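DNA polymerase (Bacillus phage phi29, PDB 2PY5) replicates the viral DNA by protein-primed, strand-displacing synthesis with high processivity and fidelity, and proofreads with a 3'-5' exonuclease activity. Local coordinates at residues Pro129-Ala134 with Lys143-Tyr148; Val24-Tyr29 with Ala164-Asp169. The protein carries 2 engineered substitutions. All coordinates share one frame; numbering follows the deposited sequence.

Contact 1: residues Pro129-Ala134 with Lys143-Tyr148; sequences PVKKIA and KGDIDY. With nucleotides of chain A.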
ATOM      1  N   PRO F 129       3.288   9.522  -4.339  1.00 29.60           N
ATOM      2  CA  PRO F 129       4.314  10.250  -5.099  1.00 29.85           C
ATOM      3  C   PRO F 129       4.497  11.681  -4.576  1.00 30.75           C
ATOM      4  O   PRO F 129       3.570  12.252  -4.000  1.00 30.62           O
ATOM      5  CB  PRO F 129       3.754  10.287  -6.517  1.00 31.86           C
ATOM      6  CG  PRO F 129       2.692   9.263  -6.573  1.00 32.99           C
ATOM      7  CD  PRO F 129       2.160   9.103  -5.177  1.00 30.85           C
ATOM      8  N   VAL F 130       5.675  12.252  -4.811  1.00 32.78           N
ATOM      9  CA  VAL F 130       5.976  13.631  -4.394  1.00 33.27           C
ATOM     10  C   VAL F 130       4.928  14.646  -4.881  1.00 32.94           C
ATOM     11  O   VAL F 130       4.459  15.494  -4.125  1.00 30.98           O
ATOM     12  CB  VAL F 130       7.381  14.058  -4.871  1.00 32.26           C
ATOM     13  CG1 VAL F 130       7.644  15.526  -4.506  1.00 36.14           C
ATOM     14  CG2 VAL F 130       8.426  13.165  -4.253  1.00 33.89           C
ATOM     15  N   LYS F 131       4.538  14.544  -6.144  1.00 30.73           N
ATOM     16  CA  LYS F 131       3.546  15.444  -6.704  1.00 32.09           C
ATOM     17  C   LYS F 131       2.206  15.372  -5.967  1.00 31.47           C
ATOM     18  O   LYS F 131       1.563  16.390  -5.768  1.00 31.96           O
ATOM     19  CB  LYS F 131       3.344  15.138  -8.187  1.00 35.64           C
ATOM     20  CG  LYS F 131       4.533  15.533  -9.043  1.00 38.91           C
ATOM     21  CD  LYS F 131       4.499  17.015  -9.404  1.00 43.23           C
ATOM     22  CE  LYS F 131       5.368  17.329 -10.609  1.00 44.93           C
ATOM     23  NZ  LYS F 131       4.963  18.627 -11.230  1.00 47.04           N
ATOM     24  N   LYS F 132       1.797  14.168  -5.558  1.00 30.51           N
ATOM     25  CA  LYS F 132       0.544  13.993  -4.825  1.00 31.76           C
ATOM     26  C   LYS F 132       0.658  14.539  -3.403  1.00 28.62           C
ATOM     27  O   LYS F 132      -0.273  15.173  -2.903  1.00 30.04           O
ATOM     28  CB  LYS F 132       0.121  12.528  -4.803  1.00 34.67           C
ATOM     29  CG  LYS F 132      -1.147  12.268  -4.016  1.00 36.71           C
ATOM     30  CD  LYS F 132      -1.786  10.926  -4.369  1.00 39.20           C
ATOM     31  CE  LYS F 132      -2.909  10.577  -3.404  1.00 40.45           C
ATOM     32  NZ  LYS F 132      -3.981  11.608  -3.393  1.00 41.06           N
ATOM     33  N   ILE F 133       1.802  14.301  -2.764  1.00 29.74           N
ATOM     34  CA  ILE F 133       2.076  14.902  -1.459  1.00 28.89           C
ATOM     35  C   ILE F 133       1.956  16.418  -1.517  1.00 29.29           C
ATOM     36  O   ILE F 133       1.311  17.024  -0.680  1.00 28.11           O
ATOM     37  CB  ILE F 133       3.477  14.519  -0.928  1.00 30.84           C
ATOM     38  CG1 ILE F 133       3.524  13.019  -0.617  1.00 30.38           C
ATOM     39  CG2 ILE F 133       3.815  15.345   0.332  1.00 30.66           C
ATOM     40  CD1 ILE F 133       4.913  12.438  -0.450  1.00 32.17           C
ATOM     41  N   ALA F 134       2.554  17.042  -2.518  1.00 28.62           N
ATOM     42  CA  ALA F 134       2.475  18.502  -2.614  1.00 29.92           C
ATOM     43  C   ALA F 134       1.024  18.965  -2.754  1.00 29.40           C
ATOM     44  O   ALA F 134       0.601  19.921  -2.108  1.00 30.81           O
ATOM     45  CB  ALA F 134       3.328  19.014  -3.774  1.00 31.91           C
ATOM     46  N   LYS F 143       5.243  23.088 -11.997  1.00 49.50           N
ATOM     47  CA  LYS F 143       4.588  22.332 -13.064  1.00 51.03           C
ATOM     48  C   LYS F 143       5.612  21.647 -13.963  1.00 51.36           C
ATOM     49  O   LYS F 143       6.632  22.244 -14.328  1.00 50.81           O
ATOM     50  CB  LYS F 143       3.717  23.248 -13.925  1.00 52.52           C
ATOM     51  CG  LYS F 143       2.382  23.629 -13.319  1.00 53.19           C
ATOM     52  CD  LYS F 143       1.605  24.518 -14.286  1.00 53.94           C
ATOM     53  CE  LYS F 143       0.209  24.838 -13.772  1.00 54.39           C
ATOM     54  NZ  LYS F 143      -0.546  25.706 -14.728  1.00 54.95           N
ATOM     55  N   GLY F 144       5.320  20.397 -14.322  1.00 50.60           N
ATOM     56  CA  GLY F 144       6.136  19.642 -15.266  1.00 49.63           C
ATOM     57  C   GLY F 144       7.193  18.776 -14.611  1.00 49.85           C
ATOM     58  O   GLY F 144       7.285  18.689 -13.378  1.00 48.46           O
ATOM     59  N   ASP F 145       7.992  18.132 -15.457  1.00 49.48           N
ATOM     60  CA  ASP F 145       9.058  17.247 -15.013  1.00 48.06           C
ATOM     61  C   ASP F 145      10.384  17.684 -15.609  1.00 47.73           C
ATOM     62  O   ASP F 145      10.435  18.480 -16.543  1.00 45.69           O
ATOM     63  CB  ASP F 145       8.785  15.807 -15.466  1.00 49.96           C
ATOM     64  CG  ASP F 145       7.514  15.222 -14.871  1.00 52.47           C
ATOM     65  OD1 ASP F 145       7.132  15.593 -13.735  1.00 52.35           O
ATOM     66  OD2 ASP F 145       6.906  14.367 -15.551  1.00 54.46           O
ATOM     67  N   ILE F 146      11.460  17.143 -15.056  1.00 46.18           N
ATOM     68  CA  ILE F 146      12.766  17.249 -15.684  1.00 45.41           C
ATOM     69  C   ILE F 146      12.747  16.418 -16.983  1.00 42.80           C
ATOM     70  O   ILE F 146      12.069  15.391 -17.070  1.00 41.29           O
ATOM     71  CB  ILE F 146      13.895  16.806 -14.697  1.00 47.90           C
ATOM     72  CG1 ILE F 146      14.329  18.007 -13.841  1.00 48.66           C
ATOM     73  CG2 ILE F 146      15.100  16.234 -15.438  1.00 48.18           C
ATOM     74  CD1 ILE F 146      15.614  17.805 -13.074  1.00 47.85           C
ATOM     75  N   ASP F 147      13.449  16.891 -18.005  1.00 38.70           N
ATOM     76  CA  ASP F 147      13.694  16.089 -19.195  1.00 37.53           C
ATOM     77  C   ASP F 147      14.661  14.978 -18.791  1.00 38.42           C
ATOM     78  O   ASP F 147      15.862  15.205 -18.722  1.00 35.75           O
ATOM     79  CB  ASP F 147      14.302  16.970 -20.296  1.00 37.05           C
ATOM     80  CG  ASP F 147      14.616  16.207 -21.579  1.00 38.09           C
ATOM     81  OD1 ASP F 147      14.453  14.971 -21.625  1.00 39.16           O
ATOM     82  OD2 ASP F 147      15.037  16.865 -22.559  1.00 40.73           O
ATOM     83  N   TYR F 148      14.136  13.783 -18.527  1.00 35.19           N
ATOM     84  CA  TYR F 148      14.940  12.696 -17.946  1.00 34.81           C
ATOM     85  C   TYR F 148      16.057  12.220 -18.861  1.00 33.77           C
ATOM     86  O   TYR F 148      17.148  11.883 -18.399  1.00 33.84           O
ATOM     87  CB  TYR F 148      14.075  11.478 -17.611  1.00 37.14           C
ATOM     88  CG  TYR F 148      12.882  11.761 -16.734  1.00 39.38           C
ATOM     89  CD1 TYR F 148      11.608  11.374 -17.137  1.00 40.71           C
ATOM     90  CD2 TYR F 148      13.019  12.424 -15.520  1.00 38.69           C
ATOM     91  CE1 TYR F 148      10.497  11.624 -16.344  1.00 41.89           C
ATOM     92  CE2 TYR F 148      11.900  12.684 -14.711  1.00 41.00           C
ATOM     93  CZ  TYR F 148      10.647  12.279 -15.146  1.00 41.02           C
ATOM     94  OH  TYR F 148       9.531  12.515 -14.393  1.00 41.88           O
TER
ATOM     95  P    DT A   7      12.291  11.322  -9.895  1.00 27.71           P
ATOM     96  OP1  DT A   7      12.772  12.585  -9.312  1.00 28.12           O
ATOM     97  OP2  DT A   7      11.003  11.284 -10.615  1.00 28.50           O
ATOM     98  O5'  DT A   7      13.362  10.738 -10.928  1.00 26.32           O
ATOM     99  C5'  DT A   7      14.709  10.506 -10.545  1.00 24.66           C
ATOM    100  C4'  DT A   7      15.457   9.982 -11.758  1.00 22.33           C
ATOM    101  O4'  DT A   7      14.829   8.770 -12.218  1.00 23.57           O
ATOM    102  C3'  DT A   7      15.466  10.894 -12.987  1.00 24.05           C
ATOM    103  O3'  DT A   7      16.513  11.872 -12.944  1.00 23.43           O
ATOM    104  C2'  DT A   7      15.730   9.878 -14.089  1.00 22.42           C
ATOM    105  C1'  DT A   7      14.965   8.653 -13.622  1.00 25.68           C
ATOM    106  N1   DT A   7      13.599   8.501 -14.244  1.00 26.19           N
ATOM    107  C2   DT A   7      13.528   7.874 -15.463  1.00 27.26           C
ATOM    108  O2   DT A   7      14.504   7.451 -16.055  1.00 28.07           O
ATOM    109  N3   DT A   7      12.267   7.751 -15.976  1.00 28.35           N
ATOM    110  C4   DT A   7      11.090   8.182 -15.399  1.00 29.84           C
ATOM    111  O4   DT A   7      10.000   8.018 -15.958  1.00 31.28           O
ATOM    112  C5   DT A   7      11.229   8.833 -14.120  1.00 28.58           C
ATOM    113  C7   DT A   7      10.013   9.337 -13.403  1.00 29.10           C
ATOM    114  C6   DT A   7      12.461   8.964 -13.597  1.00 27.41           C
ATOM    115  P    DT A   6       7.615   9.394  -7.100  1.00 23.67           P
ATOM    116  OP1  DT A   6       7.760  10.544  -6.215  1.00 23.00           O
ATOM    117  OP2  DT A   6       6.832   9.479  -8.338  1.00 24.62           O
ATOM    118  O5'  DT A   6       9.073   8.953  -7.618  1.00 22.86           O
ATOM    119  C5'  DT A   6      10.196   9.027  -6.754  1.00 22.53           C
ATOM    120  C4'  DT A   6      11.362   8.398  -7.481  1.00 20.85           C
ATOM    121  O4'  DT A   6      11.105   7.010  -7.753  1.00 21.97           O
ATOM    122  C3'  DT A   6      11.621   9.018  -8.849  1.00 22.76           C
ATOM    123  O3'  DT A   6      12.396  10.211  -8.740  1.00 24.27           O
ATOM    124  C2'  DT A   6      12.335   7.888  -9.578  1.00 23.07           C
ATOM    125  C1'  DT A   6      11.797   6.620  -8.926  1.00 24.15           C
ATOM    126  N1   DT A   6      10.821   5.863  -9.765  1.00 22.32           N
ATOM    127  C2   DT A   6      10.961   4.500  -9.845  1.00 22.89           C
ATOM    128  O2   DT A   6      11.832   3.875  -9.274  1.00 25.49           O
ATOM    129  N3   DT A   6      10.025   3.888 -10.642  1.00 24.56           N
ATOM    130  C4   DT A   6       8.983   4.491 -11.327  1.00 24.66           C
ATOM    131  O4   DT A   6       8.196   3.836 -12.004  1.00 27.77           O
ATOM    132  C5   DT A   6       8.880   5.920 -11.171  1.00 25.44           C
ATOM    133  C7   DT A   6       7.798   6.682 -11.861  1.00 27.29           C
ATOM    134  C6   DT A   6       9.799   6.538 -10.403  1.00 23.78           C
ATOM    135  P    DT A   5       2.714   5.130  -6.328  1.00 33.85           P
ATOM    136  OP1  DT A   5       2.095   5.208  -4.984  1.00 36.84           O
ATOM    137  OP2  DT A   5       1.932   5.460  -7.533  1.00 35.57           O
ATOM    138  O5'  DT A   5       4.033   6.060  -6.314  1.00 28.86           O
ATOM    139  C5'  DT A   5       4.851   6.121  -5.179  1.00 28.12           C
ATOM    140  C4'  DT A   5       6.292   6.041  -5.592  1.00 27.19           C
ATOM    141  O4'  DT A   5       6.534   4.715  -6.075  1.00 30.93           O
ATOM    142  C3'  DT A   5       6.701   6.950  -6.736  1.00 25.16           C
ATOM    143  O3'  DT A   5       7.147   8.162  -6.196  1.00 23.90           O
ATOM    144  C2'  DT A   5       7.828   6.194  -7.421  1.00 28.38           C
ATOM    145  C1'  DT A   5       7.563   4.752  -7.034  1.00 31.60           C
ATOM    146  N1   DT A   5       7.080   3.899  -8.123  1.00 32.67           N
ATOM    147  C2   DT A   5       7.789   2.765  -8.390  1.00 31.74           C
ATOM    148  O2   DT A   5       8.818   2.457  -7.793  1.00 34.54           O
ATOM    149  N3   DT A   5       7.272   2.029  -9.413  1.00 36.53           N
ATOM    150  C4   DT A   5       6.126   2.298 -10.143  1.00 35.09           C
ATOM    151  O4   DT A   5       5.764   1.552 -11.044  1.00 39.17           O
ATOM    152  C5   DT A   5       5.418   3.499  -9.800  1.00 36.87           C
ATOM    153  C7   DT A   5       4.175   3.891 -10.532  1.00 35.83           C
ATOM    154  C6   DT A   5       5.921   4.248  -8.808  1.00 34.81           C
TER
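Lys-131 reaches from the first turn of helix 130-136 to the loop 143-148 in the 3'-5' exonuclease domain, beside bound single-stranded DNA. Along this loop, Lys-143 comes first and meets the lysine end with its carbonyl carbon. Gly-144 follows and takes the one hydrogen bond between the segments, from Lys-131 NZ to Gly-144 O at 3.2 Å. The donor is tilted 28° from the carbonyl plane. A bend at chi2 (-83°) turns the lysine chain toward the loop, and NZ also bonds Leu-142 O, so two carbonyls grip the ammonium. Asp-145, a residue of the magnesium-binding site, comes next. Its OD1 is 4.0 Å from Lys-131 CE but 4.5 Å from NZ, beyond a salt bridge. Ile-146 follows, its carbonyl O over one face of the Tyr-148 ring. Tyr-148, which stabilises the frayed 3' terminus, ends the segment. The opposite face of its ring lies against the DT7 base of chain A, with C5 of DT7 3.6 Å above the ring plane, offset toward the rim. Across from the loop, Pro-129 packs on the DT5 and DT6 backbone. Val-130 N gives DT6 of chain A a nearly straight hydrogen bond: 3.0 Å to OP1, N-H...O angle 176°.

Contact 2: residues Val24-Tyr29 with Ala164-Asp169; sequences VWAYGY and AYIKND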
ATOM      1  N   VAL F  24      24.608   9.379 -11.254  1.00 30.01           N
ATOM      2  CA  VAL F  24      24.002  10.612 -10.739  1.00 29.62           C
ATOM      3  C   VAL F  24      24.571  11.817 -11.501  1.00 29.86           C
ATOM      4  O   VAL F  24      25.798  11.951 -11.633  1.00 31.12           O
ATOM      5  CB  VAL F  24      24.291  10.744  -9.220  1.00 30.08           C
ATOM      6  CG1 VAL F  24      23.882  12.112  -8.675  1.00 30.44           C
ATOM      7  CG2 VAL F  24      23.578   9.626  -8.464  1.00 30.97           C
ATOM      8  N   TRP F  25      23.691  12.666 -12.037  1.00 30.48           N
ATOM      9  CA  TRP F  25      24.129  13.941 -12.621  1.00 29.74           C
ATOM     10  C   TRP F  25      23.766  15.151 -11.762  1.00 28.92           C
ATOM     11  O   TRP F  25      24.272  16.238 -11.989  1.00 30.70           O
ATOM     12  CB  TRP F  25      23.648  14.122 -14.069  1.00 30.15           C
ATOM     13  CG  TRP F  25      22.150  14.235 -14.274  1.00 29.62           C
ATOM     14  CD1 TRP F  25      21.316  13.232 -14.648  1.00 29.44           C
ATOM     15  CD2 TRP F  25      21.346  15.415 -14.175  1.00 29.37           C
ATOM     16  NE1 TRP F  25      20.039  13.707 -14.801  1.00 30.46           N
ATOM     17  CE2 TRP F  25      20.024  15.046 -14.510  1.00 31.15           C
ATOM     18  CE3 TRP F  25      21.613  16.757 -13.861  1.00 30.94           C
ATOM     19  CZ2 TRP F  25      18.965  15.959 -14.501  1.00 31.35           C
ATOM     20  CZ3 TRP F  25      20.556  17.669 -13.864  1.00 30.82           C
ATOM     21  CH2 TRP F  25      19.249  17.262 -14.185  1.00 29.63           C
ATOM     22  N   ALA F  26      22.886  14.950 -10.778  1.00 29.72           N
ATOM     23  CA  ALA F  26      22.581  15.993  -9.800  1.00 29.22           C
ATOM     24  C   ALA F  26      22.183  15.390  -8.468  1.00 29.71           C
ATOM     25  O   ALA F  26      21.587  14.323  -8.424  1.00 30.20           O
ATOM     26  CB  ALA F  26      21.468  16.912 -10.300  1.00 29.78           C
ATOM     27  N   TYR F  27      22.557  16.071  -7.383  1.00 29.54           N
ATOM     28  CA  TYR F  27      22.043  15.766  -6.054  1.00 32.26           C
ATOM     29  C   TYR F  27      21.508  17.045  -5.431  1.00 29.72           C
ATOM     30  O   TYR F  27      21.914  18.152  -5.795  1.00 30.42           O
ATOM     31  CB  TYR F  27      23.134  15.188  -5.145  1.00 32.01           C
ATOM     32  CG  TYR F  27      24.174  16.204  -4.672  1.00 31.28           C
ATOM     33  CD1 TYR F  27      23.919  17.060  -3.591  1.00 30.84           C
ATOM     34  CD2 TYR F  27      25.407  16.324  -5.310  1.00 31.30           C
ATOM     35  CE1 TYR F  27      24.878  17.993  -3.159  1.00 32.19           C
ATOM     36  CE2 TYR F  27      26.359  17.240  -4.873  1.00 31.26           C
ATOM     37  CZ  TYR F  27      26.079  18.079  -3.795  1.00 32.19           C
ATOM     38  OH  TYR F  27      27.015  19.007  -3.363  1.00 33.44           O
ATOM     39  N   GLY F  28      20.623  16.875  -4.455  1.00 28.91           N
ATOM     40  CA  GLY F  28      20.184  17.974  -3.616  1.00 29.78           C
ATOM     41  C   GLY F  28      20.001  17.442  -2.217  1.00 29.09           C
ATOM     42  O   GLY F  28      19.567  16.296  -2.033  1.00 30.24           O
ATOM     43  N   TYR F  29      20.351  18.264  -1.232  1.00 30.14           N
ATOM     44  CA  TYR F  29      19.943  18.046   0.163  1.00 29.82           C
ATOM     45  C   TYR F  29      19.402  19.314   0.780  1.00 29.77           C
ATOM     46  O   TYR F  29      19.809  20.392   0.417  1.00 29.46           O
ATOM     47  CB  TYR F  29      21.075  17.453   1.024  1.00 31.20           C
ATOM     48  CG  TYR F  29      22.280  18.338   1.274  1.00 32.23           C
ATOM     49  CD1 TYR F  29      22.222  19.406   2.191  1.00 33.26           C
ATOM     50  CD2 TYR F  29      23.484  18.092   0.633  1.00 33.74           C
ATOM     51  CE1 TYR F  29      23.328  20.211   2.437  1.00 33.88           C
ATOM     52  CE2 TYR F  29      24.596  18.891   0.875  1.00 32.12           C
ATOM     53  CZ  TYR F  29      24.509  19.947   1.793  1.00 33.17           C
ATOM     54  OH  TYR F  29      25.598  20.757   2.042  1.00 36.10           O
ATOM     55  N   ALA F 164      15.902  24.443 -10.053  1.00 32.11           N
ATOM     56  CA  ALA F 164      14.623  24.796  -9.428  1.00 32.58           C
ATOM     57  C   ALA F 164      13.750  23.567  -9.197  1.00 33.28           C
ATOM     58  O   ALA F 164      13.099  23.450  -8.151  1.00 34.01           O
ATOM     59  CB  ALA F 164      13.892  25.828 -10.288  1.00 30.36           C
ATOM     60  N   TYR F 165      13.725  22.647 -10.164  1.00 33.73           N
ATOM     61  CA  TYR F 165      12.962  21.406 -10.009  1.00 35.63           C
ATOM     62  C   TYR F 165      13.499  20.555  -8.853  1.00 34.88           C
ATOM     63  O   TYR F 165      12.736  19.999  -8.062  1.00 36.64           O
ATOM     64  CB  TYR F 165      13.004  20.561 -11.288  1.00 39.40           C
ATOM     65  CG  TYR F 165      11.950  20.876 -12.322  1.00 41.21           C
ATOM     66  CD1 TYR F 165      10.595  20.865 -11.997  1.00 42.92           C
ATOM     67  CD2 TYR F 165      12.308  21.144 -13.643  1.00 42.76           C
ATOM     68  CE1 TYR F 165       9.626  21.145 -12.954  1.00 42.93           C
ATOM     69  CE2 TYR F 165      11.345  21.417 -14.607  1.00 42.48           C
ATOM     70  CZ  TYR F 165      10.008  21.416 -14.256  1.00 42.71           C
ATOM     71  OH  TYR F 165       9.051  21.690 -15.210  1.00 42.16           O
ATOM     72  N   ILE F 166      14.820  20.440  -8.771  1.00 33.72           N
ATOM     73  CA  ILE F 166      15.456  19.637  -7.739  1.00 32.63           C
ATOM     74  C   ILE F 166      15.195  20.251  -6.359  1.00 32.52           C
ATOM     75  O   ILE F 166      14.832  19.548  -5.411  1.00 33.53           O
ATOM     76  CB  ILE F 166      16.989  19.490  -8.005  1.00 33.02           C
ATOM     77  CG1 ILE F 166      17.231  18.739  -9.325  1.00 33.66           C
ATOM     78  CG2 ILE F 166      17.676  18.764  -6.824  1.00 35.69           C
ATOM     79  CD1 ILE F 166      18.646  18.935  -9.906  1.00 33.62           C
ATOM     80  N   LYS F 167      15.353  21.562  -6.258  1.00 31.20           N
ATOM     81  CA  LYS F 167      15.091  22.276  -5.020  1.00 33.03           C
ATOM     82  C   LYS F 167      13.630  22.104  -4.583  1.00 32.63           C
ATOM     83  O   LYS F 167      13.341  21.919  -3.398  1.00 32.51           O
ATOM     84  CB  LYS F 167      15.403  23.763  -5.187  1.00 34.25           C
ATOM     85  CG  LYS F 167      15.451  24.510  -3.880  1.00 35.38           C
ATOM     86  CD  LYS F 167      15.764  25.950  -4.095  1.00 37.79           C
ATOM     87  CE  LYS F 167      15.715  26.712  -2.795  1.00 38.45           C
ATOM     88  NZ  LYS F 167      16.054  28.146  -2.987  1.00 42.18           N
ATOM     89  N   ASN F 168      12.716  22.158  -5.544  1.00 32.79           N
ATOM     90  CA  ASN F 168      11.286  21.997  -5.246  1.00 32.85           C
ATOM     91  C   ASN F 168      11.004  20.582  -4.746  1.00 32.95           C
ATOM     92  O   ASN F 168      10.275  20.393  -3.756  1.00 34.01           O
ATOM     93  CB  ASN F 168      10.451  22.303  -6.491  1.00 33.72           C
ATOM     94  CG  ASN F 168       8.967  22.164  -6.252  1.00 38.40           C
ATOM     95  OD1 ASN F 168       8.260  21.527  -7.040  1.00 40.34           O
ATOM     96  ND2 ASN F 168       8.474  22.768  -5.170  1.00 38.17           N
ATOM     97  N   ASP F 169      11.565  19.582  -5.424  1.00 32.86           N
ATOM     98  CA  ASP F 169      11.382  18.183  -5.007  1.00 33.48           C
ATOM     99  C   ASP F 169      11.824  17.945  -3.576  1.00 31.64           C
ATOM    100  O   ASP F 169      11.079  17.359  -2.784  1.00 33.48           O
ATOM    101  CB  ASP F 169      12.153  17.214  -5.903  1.00 38.33           C
ATOM    102  CG  ASP F 169      11.476  16.961  -7.223  1.00 44.18           C
ATOM    103  OD1 ASP F 169      10.378  17.502  -7.462  1.00 48.06           O
ATOM    104  OD2 ASP F 169      12.058  16.198  -8.029  1.00 50.70           O
TER
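Ile-166 of helix 160-182 packs on strand 24-31, where the helix covers one face of the mixed beta sheet of the exonuclease domain. The axes of strand 26-29 and helix 164-169 approach to 8.3 Å and run 39° apart in direction. No hydrogen bond joins the two segments. Ile-166 carries the contact with two branches. CG1 lies beside the backbone N (chi1 -63°), and chi2 of 161° extends the chain, so that CD1 reaches Ala-26. The methyl groups meet tip to tip, with Ala-26 CB 3.5 Å from Ile-166 CD1, tighter than usual for two carbons. The other branch, CG2, stands anti to the backbone N and lies over the strand backbone at Gly-28. Ile-166 CG2 is 4.4 Å from Tyr-27 O. Gly-28 has no side chain on this face, so the Ile-166 methyl can pack directly on the backbone. Gly-28 CA and Ile-166 CA are the nearest such pair, 6.5 Å apart. Tyr-27 turns its CB away from the helix. Its ring meets Phe-47, and its hydroxyl bonds Glu-46. Trp-25 and Ala-26 form a classic beta bulge opposite Glu-14 of strand 8-15. Ile-166 also touches Glu-14, which is essential for exonucleolysis, and Ile-40 of strand 38-41. It thus bridges neighbouring strands of the sheet. Three residues on, Asp-169 belongs to the magnesium-binding site and packs on a DNA phosphate. Between helix and strand, Ile-166 CG2 lies 4.1 Å from Gly-28 CA.

How the contacts relate
Contacts 1 and 2 lie in the exonuclease domain with centres 12 Å apart, and each holds one residue of the magnesium-binding site. Asp-145 comes from the loop of contact 1 and Asp-169 from the helix of contact 2. Tyr-165 joins the two directly: its OH is 2.6 Å from Lys-143 O, a probable hydrogen bond, and its ring packs on the loop, with CD2 3.7 Å from Ile-146 CG1. The side chain of Lys-131 is about 6 Å from that of Asp-169. Glu-14 lies about 4 Å from Ile-166 and about 8 Å from Asp-145, side chain to side chain. The side chain of Ala-12, an engineered residue at a position essential for exonucleolysis, is about 5 Å from that of Ile-166.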